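Local coordinates for protein phytoene synthase (Enterococcus hirae, PDB 5IYS) that probably joins two farnesyl diphosphate molecules head to head in a magnesium-dependent reaction, as dehydrosqualene synthases of the squalene/phytoene synthase family do, at residues R257-H260 / D265-N268; H272-K275 / K280-K283. One frame throughout, in Å; residues are numbered along the deposited sequence.

Contact 1. Residues R257-H260 / D265-N268; sequences RKQH and DNKN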
loop_
_atom_site.group_PDB
_atom_site.type_symbol
_atom_site.label_atom_id
_atom_site.label_comp_id
_atom_site.label_asym_id
_atom_site.label_seq_id
_atom_site.Cartn_x
_atom_site.Cartn_y
_atom_site.Cartn_z
ATOM N N ARG A 257 -17.110 9.895 -0.227
ATOM C CA ARG A 257 -18.531 9.980 -0.546
ATOM C C ARG A 257 -19.288 10.830 0.486
ATOM O O ARG A 257 -20.059 11.710 0.117
ATOM C CB ARG A 257 -19.134 8.579 -0.626
ATOM C CG ARG A 257 -18.662 7.759 -1.791
ATOM C CD ARG A 257 -19.132 6.334 -1.623
ATOM N NE ARG A 257 -18.887 5.532 -2.814
ATOM C CZ ARG A 257 -18.265 4.361 -2.808
ATOM N NH1 ARG A 257 -17.877 3.831 -1.656
ATOM N NH2 ARG A 257 -18.116 3.672 -3.933
ATOM N N LYS A 258 -19.047 10.604 1.778
ATOM C CA LYS A 258 -19.790 11.309 2.820
ATOM C C LYS A 258 -19.513 12.800 2.761
ATOM O O LYS A 258 -20.388 13.602 3.090
ATOM C CB LYS A 258 -19.454 10.794 4.225
ATOM C CG LYS A 258 -19.957 9.386 4.537
ATOM C CD LYS A 258 -21.372 9.138 4.025
ATOM C CE LYS A 258 -21.389 8.534 2.615
ATOM N NZ LYS A 258 -20.755 7.174 2.567
ATOM N N GLN A 259 -18.294 13.176 2.389
ATOM C CA GLN A 259 -17.938 14.581 2.230
ATOM C C GLN A 259 -18.322 15.083 0.843
ATOM O O GLN A 259 -17.828 16.106 0.368
ATOM C CB GLN A 259 -16.448 14.796 2.511
ATOM C CG GLN A 259 -16.053 14.521 3.980
ATOM C CD GLN A 259 -14.555 14.669 4.231
ATOM O OE1 GLN A 259 -14.066 14.466 5.352
ATOM N NE2 GLN A 259 -13.808 14.932 3.165
ATOM N N HIS A 260 -19.211 14.330 0.199
ATOM C CA HIS A 260 -19.808 14.703 -1.087
ATOM C C HIS A 260 -18.765 14.896 -2.194
ATOM O O HIS A 260 -18.863 15.824 -3.014
ATOM C CB HIS A 260 -20.757 15.907 -0.955
ATOM C CG HIS A 260 -21.646 15.856 0.252
ATOM N ND1 HIS A 260 -22.636 14.906 0.416
ATOM C CD2 HIS A 260 -21.669 16.620 1.370
ATOM C CE1 HIS A 260 -23.216 15.075 1.593
ATOM N NE2 HIS A 260 -22.642 16.103 2.194
ATOM N N ASP A 265 -8.226 17.282 1.267
ATOM C CA ASP A 265 -8.361 17.130 2.706
ATOM C C ASP A 265 -9.127 15.854 3.053
ATOM O O ASP A 265 -10.060 15.885 3.859
ATOM C CB ASP A 265 -9.056 18.367 3.299
ATOM C CG ASP A 265 -9.159 18.302 4.807
ATOM O OD1 ASP A 265 -8.147 17.951 5.445
ATOM O OD2 ASP A 265 -10.263 18.538 5.346
ATOM N N ASN A 266 -8.697 14.735 2.477
ATOM C CA ASN A 266 -9.400 13.461 2.638
ATOM C C ASN A 266 -8.602 12.470 3.487
ATOM O O ASN A 266 -9.072 11.368 3.781
ATOM C CB ASN A 266 -9.698 12.834 1.269
ATOM C CG ASN A 266 -10.743 13.613 0.480
ATOM O OD1 ASN A 266 -10.694 13.681 -0.748
ATOM N ND2 ASN A 266 -11.738 14.131 1.182
ATOM N N LYS A 267 -7.414 12.887 3.909
ATOM C CA LYS A 267 -6.537 12.020 4.672
ATOM C C LYS A 267 -6.867 12.111 6.157
ATOM O O LYS A 267 -7.332 13.153 6.634
ATOM C CB LYS A 267 -5.072 12.409 4.468
ATOM C CG LYS A 267 -4.500 12.088 3.103
ATOM C CD LYS A 267 -3.035 12.527 3.030
ATOM C CE LYS A 267 -2.651 12.894 1.595
ATOM N NZ LYS A 267 -1.415 12.208 1.069
ATOM N N ASN A 268 -6.546 11.043 6.882
ATOM C CA ASN A 268 -6.645 11.066 8.336
ATOM C C ASN A 268 -8.071 11.428 8.729
ATOM O O ASN A 268 -8.283 12.131 9.717
ATOM C CB ASN A 268 -5.668 12.097 8.917
ATOM C CG ASN A 268 -4.216 11.766 8.608
ATOM O OD1 ASN A 268 -3.758 10.635 8.804
ATOM N ND2 ASN A 268 -3.481 12.763 8.131
#

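Contact 2. Residues H272-K275 / K280-K283; sequences HYRK and KEVK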
loop_
_atom_site.group_PDB
_atom_site.type_symbol
_atom_site.label_atom_id
_atom_site.label_comp_id
_atom_site.label_asym_id
_atom_site.label_seq_id
_atom_site.Cartn_x
_atom_site.Cartn_y
_atom_site.Cartn_z
ATOM N N HIS A 272 -10.348 7.084 15.057
ATOM C CA HIS A 272 -10.008 5.953 15.913
ATOM C C HIS A 272 -11.279 5.180 16.252
ATOM O O HIS A 272 -11.279 3.945 16.275
ATOM C CB HIS A 272 -9.350 6.442 17.197
ATOM C CG HIS A 272 -9.110 5.350 18.190
ATOM N ND1 HIS A 272 -9.980 5.085 19.229
ATOM C CD2 HIS A 272 -8.150 4.396 18.243
ATOM C CE1 HIS A 272 -9.521 4.061 19.927
ATOM N NE2 HIS A 272 -8.399 3.642 19.367
ATOM N N TYR A 273 -12.346 5.904 16.585
ATOM C CA TYR A 273 -13.614 5.251 16.888
ATOM C C TYR A 273 -14.045 4.336 15.725
ATOM O O TYR A 273 -14.480 3.214 15.930
ATOM C CB TYR A 273 -14.685 6.322 17.154
ATOM C CG TYR A 273 -16.069 5.790 17.432
ATOM C CD1 TYR A 273 -16.434 5.414 18.729
ATOM C CD2 TYR A 273 -17.039 5.765 16.442
ATOM C CE1 TYR A 273 -17.740 5.033 19.027
ATOM C CE2 TYR A 273 -18.343 5.330 16.721
ATOM C CZ TYR A 273 -18.690 4.989 18.022
ATOM O OH TYR A 273 -19.991 4.625 18.312
ATOM N N ARG A 274 -14.052 4.858 14.506
ATOM C CA ARG A 274 -14.445 4.090 13.334
ATOM C C ARG A 274 -13.513 2.900 13.013
ATOM O O ARG A 274 -13.962 1.793 12.696
ATOM C CB ARG A 274 -14.521 5.052 12.141
ATOM C CG ARG A 274 -15.073 4.453 10.881
ATOM C CD ARG A 274 -16.469 3.878 11.083
ATOM N NE ARG A 274 -16.865 3.224 9.839
ATOM C CZ ARG A 274 -17.522 2.082 9.766
ATOM N NH1 ARG A 274 -17.975 1.529 10.877
ATOM N NH2 ARG A 274 -17.761 1.533 8.584
ATOM N N LYS A 275 -12.234 3.083 13.285
ATOM C CA LYS A 275 -11.265 1.979 13.187
ATOM C C LYS A 275 -11.573 0.848 14.149
ATOM O O LYS A 275 -11.517 -0.329 13.783
ATOM C CB LYS A 275 -9.841 2.460 13.405
ATOM C CG LYS A 275 -9.354 3.332 12.243
ATOM C CD LYS A 275 -7.927 3.827 12.478
ATOM C CE LYS A 275 -7.527 4.842 11.398
ATOM N NZ LYS A 275 -6.414 5.735 11.825
ATOM N N LYS A 280 -13.966 -4.776 14.953
ATOM C CA LYS A 280 -15.031 -5.656 15.409
ATOM C C LYS A 280 -15.792 -6.222 14.219
ATOM O O LYS A 280 -16.149 -7.399 14.235
ATOM C CB LYS A 280 -16.017 -4.921 16.329
ATOM C CG LYS A 280 -15.415 -4.553 17.702
ATOM C CD LYS A 280 -16.440 -3.858 18.591
ATOM C CE LYS A 280 -15.958 -3.917 20.035
ATOM N NZ LYS A 280 -14.959 -2.847 20.183
ATOM N N GLU A 281 -16.102 -5.390 13.221
ATOM C CA GLU A 281 -16.707 -5.926 12.009
ATOM C C GLU A 281 -15.851 -7.008 11.388
ATOM O O GLU A 281 -16.381 -7.922 10.768
ATOM C CB GLU A 281 -16.952 -4.874 10.930
ATOM C CG GLU A 281 -18.052 -3.896 11.237
ATOM C CD GLU A 281 -18.184 -2.825 10.168
ATOM O OE1 GLU A 281 -17.878 -3.111 8.988
ATOM O OE2 GLU A 281 -18.570 -1.690 10.526
ATOM N N VAL A 282 -14.543 -6.776 11.353
ATOM C CA VAL A 282 -13.624 -7.722 10.742
ATOM C C VAL A 282 -13.686 -9.035 11.506
ATOM O O VAL A 282 -13.826 -10.097 10.898
ATOM C CB VAL A 282 -12.194 -7.127 10.688
ATOM C CG1 VAL A 282 -11.112 -8.206 10.712
ATOM C CG2 VAL A 282 -12.087 -6.235 9.450
ATOM N N LYS A 283 -13.737 -8.938 12.833
ATOM C CA LYS A 283 -13.774 -10.138 13.653
ATOM C C LYS A 283 -15.072 -10.924 13.391
ATOM O O LYS A 283 -15.016 -12.150 13.278
ATOM C CB LYS A 283 -13.612 -9.809 15.133
ATOM C CG LYS A 283 -13.583 -11.042 16.030
ATOM C CD LYS A 283 -13.201 -10.700 17.453
ATOM C CE LYS A 283 -14.379 -10.109 18.201
ATOM N NZ LYS A 283 -14.198 -10.134 19.690
#

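Contact 1. Residues R257-H260 / D265-N268
Gln259 and Asn266 face each other where helix 236-258 gives way to the loop that follows it, their CA atoms 8.6 Å apart. The helix ends in a Schellman motif: His260 N bonds Arg257 O at 2.8 Å, and His260, the C-prime residue, takes a positive phi of 59°. Residues 265-268 have no regular structure; Asp265 and Asn268 also have positive phi. With backbones this far apart, the meeting is carried mainly by two amide side chains. Gln259 points its CB toward the loop and runs extended beyond CG (chi2 177°), which carries its amide across the gap. The shorter Asn266 side chain runs alongside it, pointing the other way, the two amide planes inclined at 39°. NE2 of Gln259 comes within 3.0 Å of ND2 of Asn266 as modelled; the Asn266 amide is probably turned over, so the bonding is not settled. NE2 of Gln259 also lies 3.9 Å from Asp265 O. Firmer bonds hold the Gln259 amide at both ends, NE2 giving to Ser262 OG and OE1 receiving from Lys269 NZ, the lysine that also pairs with Asp265 OD2. The contact thus joins the helix end to the loop around the four residues between them. Beside it, Lys267 NZ forms a salt bridge with a diphosphate oxygen of a bound farnesyl thiodiphosphate, and the Asn266 side chain lies about 5 Å from that of Asp173, which binds a magnesium not modelled on this chain. Arg257 packs on helix 207-227, salt-bridged to Glu214 and Glu221, while Asn266 and Lys267 rest against Arg172 at the end of helix 155-172.

Contact 2. Residues H272-K275 / K280-K283
Arg274 and Glu281 form a salt bridge along one side of helix 272-287, seven residues or about two turns apart. Arg274 NH1 donates to Glu281 OE2 at 3.3 Å, a rather long bond, with an N-H...O angle of 152°. The carboxylate oxygen lies at the edge of the guanidinium, tilted somewhat from its plane, and is met on its syn side but out of the carboxylate plane; the two flat groups are turned 47° against each other. The arginine's CB points away from Glu281, but a bend at chi2 (57°) turns the guanidinium forward along the helix toward Glu281, whose extended chain reaches back to cross it at about a right angle. NH1 is shared, since it also donates to Gln277 OE1, one turn on from Arg274. NE is salt-bridged to Glu251 of helix 236-258, and NH2 is hydrogen-bonded as well. A sulfate, probably from the crystallisation liquor, lies about 4 Å from the Arg274 side chain. At the backbone, Arg274 N bonds Ser271 OG just before the helix. Two carboxylates and an amide oxygen around one guanidinium would be expected to stabilise its positive charge; through Glu251 the same group also ties helix 272-287 to helix 236-258.

How the contacts relate
The two contacts lie in series along the C-terminal part of the chain: contact 1 closes at Asn268, and contact 2 opens at His272. Their centres are about 18 Å apart, with no direct touch between them, and each lies about 19 Å from the centre of this all-helical protein. Contact 1 marks the exit from helix 236-258 and the loop that brings a lysine to the ligand; contact 2 lies wholly within helix 272-287, away from the annotated sites. That last helix packs back on helix 236-258, where Val282 meets Gln240, Ala243 and Phe247. The connecting loop thus supplies Lys267 to the diphosphate end of the pocket, and the last helix then packs against helix 236-258.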